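Local structure of competence damage-inducible protein A (Klebsiella pneumoniae subsp. pneumoniae MGH 78578, 5V01) at residues Leu33-Ser38 / Ala46-Gln51; Val62-Asp67 / Arg71-Val76; Ala82-Ser85 / Glu89-Val92; Gly98-Ala103 / Ala132-Gly137. The protein is of unproven function but belongs to the CinA family, and may, like characterised relatives, act as a nicotinamide mononucleotide deamidase. All blocks are in the same frame, centred on the assembly; numbering follows the deposited sequence.

Interaction 1: residues Leu33-Ser38 / Ala46-Gln51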
loop_
_atom_site.group_PDB
_atom_site.type_symbol
_atom_site.label_atom_id
_atom_site.label_comp_id
_atom_site.label_asym_id
_atom_site.label_seq_id
_atom_site.Cartn_x
_atom_site.Cartn_y
_atom_site.Cartn_z
ATOM N N LEU A 33 11.984 5.545 -5.394
ATOM C CA LEU A 33 11.785 4.415 -4.495
ATOM C C LEU A 33 10.443 3.753 -4.806
ATOM O O LEU A 33 9.478 4.439 -5.147
ATOM C CB LEU A 33 11.749 4.970 -3.068
ATOM C CG LEU A 33 11.445 4.019 -1.921
ATOM C CD1 LEU A 33 12.526 2.946 -1.753
ATOM C CD2 LEU A 33 11.291 4.832 -0.635
ATOM N N THR A 34 10.367 2.440 -4.598
ATOM C CA THR A 34 9.117 1.668 -4.694
ATOM C C THR A 34 9.115 0.643 -3.563
ATOM O O THR A 34 10.167 0.317 -2.995
ATOM C CB THR A 34 8.986 1.002 -6.057
ATOM O OG1 THR A 34 7.703 0.444 -6.191
ATOM C CG2 THR A 34 9.997 -0.071 -6.279
ATOM N N THR A 35 7.924 0.166 -3.213
ATOM C CA THR A 35 7.762 -0.726 -2.069
ATOM C C THR A 35 6.836 -1.885 -2.348
ATOM O O THR A 35 5.830 -1.740 -3.065
ATOM C CB THR A 35 7.237 0.022 -0.829
ATOM O OG1 THR A 35 5.973 0.634 -1.102
ATOM C CG2 THR A 35 8.222 1.037 -0.335
ATOM N N ALA A 36 7.145 -3.019 -1.722
ATOM C CA ALA A 36 6.283 -4.207 -1.747
ATOM C C ALA A 36 6.159 -4.716 -0.319
ATOM O O ALA A 36 7.157 -4.972 0.346
ATOM C CB ALA A 36 6.851 -5.299 -2.651
ATOM N N GLU A 37 4.925 -4.860 0.152
ATOM C CA GLU A 37 4.640 -5.216 1.533
ATOM C C GLU A 37 3.707 -6.393 1.612
ATOM O O GLU A 37 2.918 -6.647 0.702
ATOM C CB GLU A 37 3.929 -4.026 2.203
ATOM C CG GLU A 37 4.768 -2.776 2.321
ATOM C CD GLU A 37 3.967 -1.634 2.929
ATOM O OE1 GLU A 37 3.665 -1.684 4.148
ATOM O OE2 GLU A 37 3.678 -0.681 2.187
ATOM N N SER A 38 3.777 -7.083 2.732
ATOM C CA SER A 38 2.833 -8.127 3.070
ATOM C C SER A 38 2.277 -7.804 4.469
ATOM O O SER A 38 1.322 -7.038 4.581
ATOM C CB SER A 38 3.517 -9.481 2.915
ATOM O OG SER A 38 2.631 -10.550 3.169
ATOM N N ALA A 46 2.254 4.139 3.206
ATOM C CA ALA A 46 1.504 5.235 3.817
ATOM C C ALA A 46 2.446 6.274 4.426
ATOM O O ALA A 46 2.196 7.468 4.331
ATOM C CB ALA A 46 0.521 4.719 4.851
ATOM N N ALA A 47 3.535 5.816 5.028
ATOM C CA ALA A 47 4.533 6.740 5.538
ATOM C C ALA A 47 5.126 7.598 4.429
ATOM O O ALA A 47 5.292 8.821 4.557
ATOM C CB ALA A 47 5.618 5.990 6.280
ATOM N N LEU A 48 5.488 6.934 3.344
ATOM C CA LEU A 48 6.082 7.637 2.204
ATOM C C LEU A 48 5.123 8.615 1.516
ATOM O O LEU A 48 5.549 9.662 0.986
ATOM C CB LEU A 48 6.671 6.634 1.202
ATOM C CG LEU A 48 7.814 5.817 1.796
ATOM C CD1 LEU A 48 7.999 4.493 1.060
ATOM C CD2 LEU A 48 9.107 6.610 1.866
ATOM N N CYS A 49 3.840 8.261 1.489
ATOM C CA CYS A 49 2.815 9.125 0.911
ATOM C C CYS A 49 2.361 10.242 1.848
ATOM O O CYS A 49 1.822 11.234 1.389
ATOM C CB CYS A 49 1.631 8.303 0.418
ATOM S SG CYS A 49 2.049 7.221 -0.976
ATOM N N ALA A 50 2.578 10.088 3.145
ATOM C CA ALA A 50 2.265 11.165 4.092
ATOM C C ALA A 50 3.296 12.264 3.932
ATOM O O ALA A 50 3.015 13.397 4.154
ATOM C CB ALA A 50 2.228 10.653 5.501
ATOM N N GLN A 51 4.509 11.894 3.538
ATOM C CA GLN A 51 5.587 12.866 3.278
ATOM C C GLN A 51 5.185 13.859 2.166
ATOM O O GLN A 51 4.621 13.445 1.168
ATOM C CB GLN A 51 6.814 12.050 2.830
ATOM C CG GLN A 51 8.099 12.774 2.582
ATOM C CD GLN A 51 8.507 13.659 3.721
ATOM O OE1 GLN A 51 8.434 13.273 4.899
ATOM N NE2 GLN A 51 8.910 14.880 3.381
#

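Interaction 2: residues Val62-Asp67 / Arg71-Val76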
loop_
_atom_site.group_PDB
_atom_site.type_symbol
_atom_site.label_atom_id
_atom_site.label_comp_id
_atom_site.label_asym_id
_atom_site.label_seq_id
_atom_site.Cartn_x
_atom_site.Cartn_y
_atom_site.Cartn_z
ATOM N N VAL A 62 2.913 -1.803 -3.634
ATOM C CA VAL A 62 1.958 -2.890 -3.600
ATOM C C VAL A 62 1.879 -3.534 -2.238
ATOM O O VAL A 62 2.850 -3.509 -1.462
ATOM C CB VAL A 62 2.216 -3.967 -4.679
ATOM C CG1 VAL A 62 2.275 -3.335 -6.060
ATOM C CG2 VAL A 62 3.496 -4.762 -4.404
ATOM N N VAL A 63 0.709 -4.113 -1.964
ATOM C CA VAL A 63 0.456 -4.932 -0.797
ATOM C C VAL A 63 0.009 -6.281 -1.341
ATOM O O VAL A 63 -1.004 -6.381 -2.030
ATOM C CB VAL A 63 -0.624 -4.309 0.094
ATOM C CG1 VAL A 63 -0.891 -5.195 1.296
ATOM C CG2 VAL A 63 -0.179 -2.944 0.522
ATOM N N THR A 64 0.806 -7.311 -1.051
ATOM C CA THR A 64 0.579 -8.681 -1.557
ATOM C C THR A 64 0.562 -9.578 -0.336
ATOM O O THR A 64 1.613 -10.013 0.135
ATOM C CB THR A 64 1.679 -9.102 -2.547
ATOM O OG1 THR A 64 2.966 -8.909 -1.966
ATOM C CG2 THR A 64 1.587 -8.291 -3.821
ATOM N N PHE A 65 -0.627 -9.768 0.241
ATOM C CA PHE A 65 -0.783 -10.331 1.598
ATOM C C PHE A 65 -0.701 -11.860 1.677
ATOM O O PHE A 65 -0.522 -12.401 2.761
ATOM C CB PHE A 65 -2.083 -9.785 2.215
ATOM C CG PHE A 65 -2.118 -9.793 3.707
ATOM C CD1 PHE A 65 -1.432 -8.817 4.413
ATOM C CD2 PHE A 65 -2.866 -10.743 4.412
ATOM C CE1 PHE A 65 -1.457 -8.797 5.795
ATOM C CE2 PHE A 65 -2.894 -10.725 5.797
ATOM C CZ PHE A 65 -2.187 -9.746 6.487
ATOM N N SER A 66 -0.835 -12.534 0.533
ATOM C CA SER A 66 -0.868 -13.983 0.416
ATOM C C SER A 66 0.258 -14.447 -0.529
ATOM O O SER A 66 0.802 -13.662 -1.305
ATOM C CB SER A 66 -2.197 -14.442 -0.153
ATOM O OG SER A 66 -2.280 -14.032 -1.511
ATOM N N ASP A 67 0.507 -15.754 -0.536
ATOM C CA ASP A 67 1.461 -16.345 -1.463
ATOM C C ASP A 67 0.971 -16.128 -2.891
ATOM O O ASP A 67 1.747 -15.772 -3.783
ATOM C CB ASP A 67 1.646 -17.850 -1.192
ATOM C CG ASP A 67 2.438 -18.166 0.077
ATOM O OD1 ASP A 67 2.798 -17.262 0.837
ATOM O OD2 ASP A 67 2.700 -19.375 0.320
ATOM N N ARG A 71 2.833 -14.268 -6.156
ATOM C CA ARG A 71 3.047 -14.898 -7.479
ATOM C C ARG A 71 2.434 -14.005 -8.570
ATOM O O ARG A 71 3.059 -13.682 -9.575
ATOM C CB ARG A 71 2.444 -16.321 -7.524
ATOM C CG ARG A 71 3.072 -17.288 -6.513
ATOM C CD ARG A 71 2.740 -18.732 -6.814
ATOM N NE ARG A 71 1.303 -18.962 -6.882
ATOM C CZ ARG A 71 0.508 -19.336 -5.885
ATOM N NH1 ARG A 71 0.964 -19.561 -4.654
ATOM N NH2 ARG A 71 -0.811 -19.447 -6.126
ATOM N N ASN A 72 1.192 -13.583 -8.337
ATOM C CA ASN A 72 0.409 -12.866 -9.357
ATOM C C ASN A 72 0.986 -11.472 -9.670
ATOM O O ASN A 72 1.207 -11.100 -10.811
ATOM C CB ASN A 72 -1.050 -12.752 -8.863
ATOM C CG ASN A 72 -1.959 -12.045 -9.836
ATOM O OD1 ASN A 72 -1.841 -12.235 -11.045
ATOM N ND2 ASN A 72 -2.865 -11.197 -9.309
ATOM N N VAL A 73 1.230 -10.703 -8.614
ATOM C CA VAL A 73 1.597 -9.305 -8.769
ATOM C C VAL A 73 3.105 -9.105 -8.984
ATOM O O VAL A 73 3.522 -8.214 -9.708
ATOM C CB VAL A 73 1.114 -8.490 -7.544
ATOM C CG1 VAL A 73 1.525 -7.024 -7.668
ATOM C CG2 VAL A 73 -0.392 -8.622 -7.399
ATOM N N LEU A 74 3.902 -9.943 -8.326
ATOM C CA LEU A 74 5.362 -9.757 -8.278
ATOM C C LEU A 74 6.192 -10.854 -8.925
ATOM O O LEU A 74 7.425 -10.761 -8.920
ATOM C CB LEU A 74 5.805 -9.545 -6.830
ATOM C CG LEU A 74 5.211 -8.308 -6.144
ATOM C CD1 LEU A 74 5.576 -8.350 -4.676
ATOM C CD2 LEU A 74 5.680 -7.036 -6.828
ATOM N N GLN A 75 5.534 -11.859 -9.500
ATOM C CA GLN A 75 6.190 -12.993 -10.180
ATOM C C GLN A 75 7.131 -13.740 -9.243
ATOM O O GLN A 75 8.096 -14.360 -9.678
ATOM C CB GLN A 75 6.905 -12.578 -11.465
ATOM C CG GLN A 75 5.999 -11.980 -12.518
ATOM C CD GLN A 75 5.673 -10.539 -12.247
ATOM O OE1 GLN A 75 6.558 -9.742 -11.922
ATOM N NE2 GLN A 75 4.392 -10.192 -12.353
ATOM N N VAL A 76 6.814 -13.768 -7.952
ATOM C CA VAL A 76 7.574 -14.618 -7.022
ATOM C C VAL A 76 7.328 -16.053 -7.487
ATOM O O VAL A 76 6.209 -16.433 -7.797
ATOM C CB VAL A 76 7.148 -14.380 -5.556
ATOM C CG1 VAL A 76 7.832 -15.369 -4.625
ATOM C CG2 VAL A 76 7.464 -12.943 -5.124
#

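Interaction 3: residues Ala82-Ser85 / Glu89-Val92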
loop_
_atom_site.group_PDB
_atom_site.type_symbol
_atom_site.label_atom_id
_atom_site.label_comp_id
_atom_site.label_asym_id
_atom_site.label_seq_id
_atom_site.Cartn_x
_atom_site.Cartn_y
_atom_site.Cartn_z
ATOM N N ALA A 82 7.276 -22.474 -1.952
ATOM C CA ALA A 82 7.131 -23.843 -1.433
ATOM C C ALA A 82 8.294 -24.260 -0.518
ATOM O O ALA A 82 8.066 -24.808 0.566
ATOM C CB ALA A 82 6.983 -24.835 -2.580
ATOM N N VAL A 83 9.526 -23.958 -0.951
ATOM C CA VAL A 83 10.742 -24.364 -0.236
ATOM C C VAL A 83 11.035 -23.468 0.963
ATOM O O VAL A 83 11.330 -23.964 2.053
ATOM C CB VAL A 83 11.970 -24.414 -1.195
ATOM C CG1 VAL A 83 13.265 -24.667 -0.439
ATOM C CG2 VAL A 83 11.790 -25.505 -2.258
ATOM N N HIS A 84 10.919 -22.156 0.762
ATOM C CA HIS A 84 11.406 -21.178 1.754
ATOM C C HIS A 84 10.307 -20.462 2.537
ATOM O O HIS A 84 10.610 -19.892 3.575
ATOM C CB HIS A 84 12.314 -20.137 1.083
ATOM C CG HIS A 84 13.496 -20.724 0.372
ATOM N ND1 HIS A 84 14.639 -21.111 1.032
ATOM C CD2 HIS A 84 13.733 -20.930 -0.946
ATOM C CE1 HIS A 84 15.511 -21.577 0.155
ATOM N NE2 HIS A 84 14.990 -21.475 -1.052
ATOM N N SER A 85 9.059 -20.507 2.044
ATOM C CA SER A 85 7.929 -19.742 2.571
ATOM C C SER A 85 8.039 -18.276 2.187
ATOM O O SER A 85 9.081 -17.806 1.727
ATOM C CB SER A 85 7.751 -19.869 4.092
ATOM O OG SER A 85 8.506 -18.898 4.797
ATOM N N GLU A 89 14.417 -14.902 3.282
ATOM C CA GLU A 89 15.331 -14.149 2.441
ATOM C C GLU A 89 14.991 -14.270 0.948
ATOM O O GLU A 89 14.938 -13.274 0.239
ATOM C CB GLU A 89 16.771 -14.603 2.685
ATOM C CG GLU A 89 17.778 -13.734 1.965
ATOM C CD GLU A 89 19.219 -14.096 2.233
ATOM O OE1 GLU A 89 19.538 -15.287 2.254
ATOM O OE2 GLU A 89 20.035 -13.177 2.371
ATOM N N ALA A 90 14.771 -15.496 0.464
ATOM C CA ALA A 90 14.527 -15.699 -0.956
ATOM C C ALA A 90 13.266 -14.989 -1.433
ATOM O O ALA A 90 13.244 -14.392 -2.506
ATOM C CB ALA A 90 14.450 -17.180 -1.277
ATOM N N CYS A 91 12.227 -15.016 -0.608
ATOM C CA CYS A 91 10.989 -14.339 -0.985
ATOM C C CYS A 91 11.164 -12.831 -1.046
ATOM O O CYS A 91 10.754 -12.216 -2.030
ATOM C CB CYS A 91 9.873 -14.668 -0.037
ATOM S SG CYS A 91 8.314 -13.864 -0.525
ATOM N N VAL A 92 11.768 -12.225 -0.024
ATOM C CA VAL A 92 11.929 -10.765 -0.068
ATOM C C VAL A 92 12.849 -10.343 -1.218
ATOM O O VAL A 92 12.648 -9.297 -1.827
ATOM C CB VAL A 92 12.328 -10.095 1.284
ATOM C CG1 VAL A 92 11.175 -10.157 2.271
ATOM C CG2 VAL A 92 13.637 -10.619 1.859
#

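Interaction 4: residues Gly98-Ala103 / Ala132-Gly137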
loop_
_atom_site.group_PDB
_atom_site.type_symbol
_atom_site.label_atom_id
_atom_site.label_comp_id
_atom_site.label_asym_id
_atom_site.label_seq_id
_atom_site.Cartn_x
_atom_site.Cartn_y
_atom_site.Cartn_z
ATOM N N GLY A 98 10.705 -7.984 -8.270
ATOM C CA GLY A 98 9.460 -7.838 -8.986
ATOM C C GLY A 98 8.927 -6.422 -8.945
ATOM O O GLY A 98 8.495 -5.889 -9.969
ATOM N N ILE A 99 8.978 -5.792 -7.773
ATOM C CA ILE A 99 8.479 -4.409 -7.674
ATOM C C ILE A 99 9.419 -3.396 -8.302
ATOM O O ILE A 99 8.967 -2.424 -8.923
ATOM C CB ILE A 99 8.082 -4.073 -6.224
ATOM C CG1 ILE A 99 7.206 -2.805 -6.160
ATOM C CG2 ILE A 99 9.286 -3.906 -5.307
ATOM C CD1 ILE A 99 5.945 -2.814 -6.991
ATOM N N LEU A 100 10.734 -3.647 -8.221
ATOM C CA LEU A 100 11.683 -2.755 -8.896
ATOM C C LEU A 100 11.360 -2.717 -10.396
ATOM O O LEU A 100 11.321 -1.635 -10.985
ATOM C CB LEU A 100 13.125 -3.218 -8.676
ATOM C CG LEU A 100 14.219 -2.248 -9.084
ATOM C CD1 LEU A 100 14.395 -1.176 -8.031
ATOM C CD2 LEU A 100 15.533 -2.997 -9.296
ATOM N N ALA A 101 11.130 -3.898 -10.994
ATOM C CA ALA A 101 10.815 -4.014 -12.419
ATOM C C ALA A 101 9.474 -3.353 -12.757
ATOM O O ALA A 101 9.388 -2.608 -13.731
ATOM C CB ALA A 101 10.811 -5.470 -12.847
ATOM N N LEU A 102 8.432 -3.633 -11.972
ATOM C CA LEU A 102 7.122 -3.065 -12.239
ATOM C C LEU A 102 7.152 -1.540 -12.198
ATOM O O LEU A 102 6.598 -0.882 -13.087
ATOM C CB LEU A 102 6.114 -3.619 -11.244
ATOM C CG LEU A 102 4.666 -3.107 -11.334
ATOM C CD1 LEU A 102 4.016 -3.430 -12.681
ATOM C CD2 LEU A 102 3.785 -3.689 -10.238
ATOM N N ALA A 103 7.769 -0.982 -11.156
ATOM C CA ALA A 103 7.813 0.477 -10.961
ATOM C C ALA A 103 8.860 1.215 -11.806
ATOM O O ALA A 103 8.784 2.421 -11.952
ATOM C CB ALA A 103 8.015 0.795 -9.489
ATOM N N ALA A 132 14.321 -6.612 2.438
ATOM C CA ALA A 132 15.251 -6.477 1.316
ATOM C C ALA A 132 15.301 -5.032 0.857
ATOM O O ALA A 132 14.239 -4.396 0.732
ATOM C CB ALA A 132 14.836 -7.357 0.159
ATOM N N TRP A 133 16.504 -4.513 0.624
ATOM C CA TRP A 133 16.702 -3.205 0.020
ATOM C C TRP A 133 17.489 -3.478 -1.253
ATOM O O TRP A 133 18.610 -4.018 -1.193
ATOM C CB TRP A 133 17.464 -2.241 0.943
ATOM C CG TRP A 133 16.857 -2.013 2.263
ATOM C CD1 TRP A 133 16.111 -0.901 2.655
ATOM C CD2 TRP A 133 16.978 -2.832 3.427
ATOM N NE1 TRP A 133 15.761 -1.020 3.964
ATOM C CE2 TRP A 133 16.264 -2.189 4.467
ATOM C CE3 TRP A 133 17.653 -4.031 3.715
ATOM C CZ2 TRP A 133 16.183 -2.718 5.758
ATOM C CZ3 TRP A 133 17.566 -4.544 4.992
ATOM C CH2 TRP A 133 16.855 -3.891 5.999
ATOM N N ASN A 134 16.896 -3.162 -2.393
ATOM C CA ASN A 134 17.409 -3.477 -3.709
ATOM C C ASN A 134 17.715 -2.154 -4.408
ATOM O O ASN A 134 16.804 -1.412 -4.733
ATOM C CB ASN A 134 16.390 -4.356 -4.431
ATOM C CG ASN A 134 16.779 -4.720 -5.841
ATOM O OD1 ASN A 134 17.634 -4.093 -6.459
ATOM N ND2 ASN A 134 16.093 -5.728 -6.376
ATOM N N PHE A 135 19.006 -1.847 -4.586
ATOM C CA PHE A 135 19.457 -0.639 -5.260
ATOM C C PHE A 135 19.913 -1.067 -6.652
ATOM O O PHE A 135 20.991 -1.643 -6.804
ATOM C CB PHE A 135 20.613 0.025 -4.467
ATOM C CG PHE A 135 21.240 1.210 -5.156
ATOM C CD1 PHE A 135 20.501 2.287 -5.590
ATOM C CD2 PHE A 135 22.609 1.259 -5.307
ATOM C CE1 PHE A 135 21.092 3.375 -6.223
ATOM C CE2 PHE A 135 23.218 2.338 -5.934
ATOM C CZ PHE A 135 22.454 3.381 -6.425
ATOM N N ARG A 136 19.089 -0.798 -7.657
ATOM C CA ARG A 136 19.417 -1.053 -9.063
ATOM C C ARG A 136 19.894 -2.485 -9.333
ATOM O O ARG A 136 20.752 -2.701 -10.182
ATOM C CB ARG A 136 20.448 -0.016 -9.548
ATOM C CG ARG A 136 19.905 1.401 -9.517
ATOM C CD ARG A 136 20.879 2.462 -9.997
ATOM N NE ARG A 136 20.173 3.699 -10.330
ATOM C CZ ARG A 136 20.749 4.881 -10.556
ATOM N NH1 ARG A 136 22.070 5.026 -10.478
ATOM N NH2 ARG A 136 19.998 5.935 -10.868
ATOM N N GLY A 137 19.334 -3.456 -8.606
ATOM C CA GLY A 137 19.864 -4.838 -8.599
ATOM C C GLY A 137 20.699 -5.245 -7.375
ATOM O O GLY A 137 20.735 -6.427 -7.026
#

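Interaction 1: residues Leu33-Ser38 / Ala46-Gln51
Leu-33 and Thr-35 both reach Leu-48, joining the first two elements of a beta-alpha-beta unit made of strand 33-37, helix 43-50 and strand 58-64. The two leucines cross at roughly a right angle. CD2 of Leu-33 rests in the fork of the other isobutyl group, 3.7 Å from Leu-48 CD1 and 3.8 Å from Leu-48 CD2. Thr-35 comes differently: its methyl runs tip to tip into the helix side chain. Its torsion divides the residue's two ends, because OG1 sits between the backbone N and the carbonyl carbon (chi1 59°), and this leaves CG2 as the branch that meets Leu-48, while the hydroxyl hydrogen-bonds to Tyr-58 OH. The contact is buried and purely apolar, with no hydrogen bond across it. It packs one face of the sheet against helix 43-50, while Thr-34 and Ala-36 turn to the other face and touch helix 89-103. At the far end of the strand, Glu-37 spans the same unit by hydrogen bonds to the backbone N atoms of Leu-44 and Ala-45 near the start of the helix. Closest to Thr-35 is Leu-48 CD1, 3.7 Å from CG2.

Interaction 2: residues Val62-Asp67 / Arg71-Val76
The guanidinium of Arg-71 carries the carbonyl O of Asp-67 over one of its faces. A bend at chi3 (-56°) curls the arginine chain back over the preceding turn and brings NH1 within 3.9 Å of Asp-67 CB. The carboxylate, the other flat group, is not engaged by this cation: Asp-67 OD2 stays 5.3 Å from Arg-71 NH1, so any attraction acts at a distance. The same carbonyl O takes the helical hydrogen bond from Arg-71 N (3.0 Å, 158° at the hydrogen), and Arg-71 CG also lies against it. This is the first turn of helix 67-74, opened by Ser-66 at the N-cap, whose OG bonds to Ala-69 N. The helix folds back onto strand 58-64, the strand it has just left, and the sheet runs on from that strand into the second subunit, where Val-62 and Val-63 pair antiparallel with a strand of that subunit. Deeper in, the apolar packing is made by Val-62 and Thr-64 against Val-73 and Leu-74. Val-62 presents its methyls tip to tip, CG1 to Val-73 CG1 at 4.1 Å and CG2 to Leu-74 CD2 at 4.0 Å. Thr-64 meets the same pair obliquely. Its CG2 presses on Val-73 CB at 3.8 Å, and its OG1, which also makes a weak hydrogen bond to Glu-37 O, lies 3.8 Å from Leu-74 CD1.

Interaction 3: residues Ala82-Ser85 / Glu89-Val92
His-84, the last residue of helix 78-84, stands with its CA 6.9 Å from that of Ala-90 in the first turn of helix 89-103, and Ser-85 then breaks the helix with a positive phi of 74°. A short loop joins these two consecutive helices. The imidazole lies between two aliphatic groups. On one face, Val-83 CG1 of its own helix sits over the ring centre; on the opposite face the methyl of Ala-90 makes a CH-pi contact. Ala-90 CB is 4.2 Å from the centroid of the His-84 ring and 25° off the normal, displaced toward the rim, so that the nearest ring atom is His-84 CD2 at 3.8 Å. The ring takes up this position with CG beside the backbone N (chi1 -57°). Ser-85 makes the second contact through its backbone, its O lying 3.7 Å from Cys-91 CB. Its side chain instead turns back to the loop: Ser-85 OG donates to the carbonyl O of His-84 at 2.6 Å, in the carbonyl plane on a lone pair, and also bonds to Val-87 N. Ser-85 O receives a hydrogen bond from Ser-88 OG, which in turn bonds to Cys-91 N at the start of the next helix. Thr-80 and Leu-81 of helix 78-84 add to the packing on Ala-90 and Cys-91. Polar bonds probably help to set the course of the loop, whereas between the two segments the contact is van der Waals and CH-pi, with no hydrogen bond across them.

Interaction 4: residues Gly98-Ala103 / Ala132-Gly137
Leu-100 lays one methyl against the amide of Asn-134. CD2 comes within 3.7 Å of Asn-134 OD1 and 4.0 Å of Asn-134 ND2, and the two side chains cross at about a right angle. The same methyl continues past the amide to the turn beyond, 3.9 Å from Gly-137 N and 4.3 Å from Arg-136 CA, while the other branch, CD1, lies near the strand backbone. What holds the amide in place is an Asx motif: Asn-134 OD1 accepts from Gly-137 N at 2.8 Å, the donor lying in the carbonyl plane with a C=O...N angle of 157°, though the N-H itself points less directly (135°). On its other side the amide makes a weak hydrogen bond from ND2 to Ser-96 OG of helix 89-103. With CG trans to the backbone N (chi1 178°), the asparagine reaches from strand 128-135 toward both the helix and the turn. Arg-136 and Gly-137, both with positive phi, form the tight turn of the hairpin linking strands 128-135 and 138-145, close to type I'. Farther out, Arg-136 NH2 makes a salt bridge to Asp-106, tying the turn to the approach to strand 107-113. The leucine thus packs helix 89-103 on the end of this antiparallel hairpin. No hydrogen bond crosses between the segments; the apolar methyl touches both ends of the bond from Gly-137 N to Asn-134 OD1, so the two segments meet by van der Waals forces, the leucine resting on two polar atoms that are bonded to each other.

Along the chain the four contacts follow in series, and none nests in or crosses another. Interaction 1 closes the first strand-to-helix connection, and interaction 2 the next, from the neighbouring strand 58-64; backbone hydrogen bonds between Glu-37 and Val-62 and Thr-64 join the two, and both touch the second subunit. Interaction 3 closes the short loop between helices 78-84 and 89-103. Interaction 4 spans a longer loop that takes in strand 107-113, and fastens the far end of helix 89-103 to the hairpin. That helix is the common element: Ile-99 packs on Thr-34 and Ala-36 of interaction 1 and on Val-62 and Leu-74 of interaction 2, uniting helices and mixed sheet.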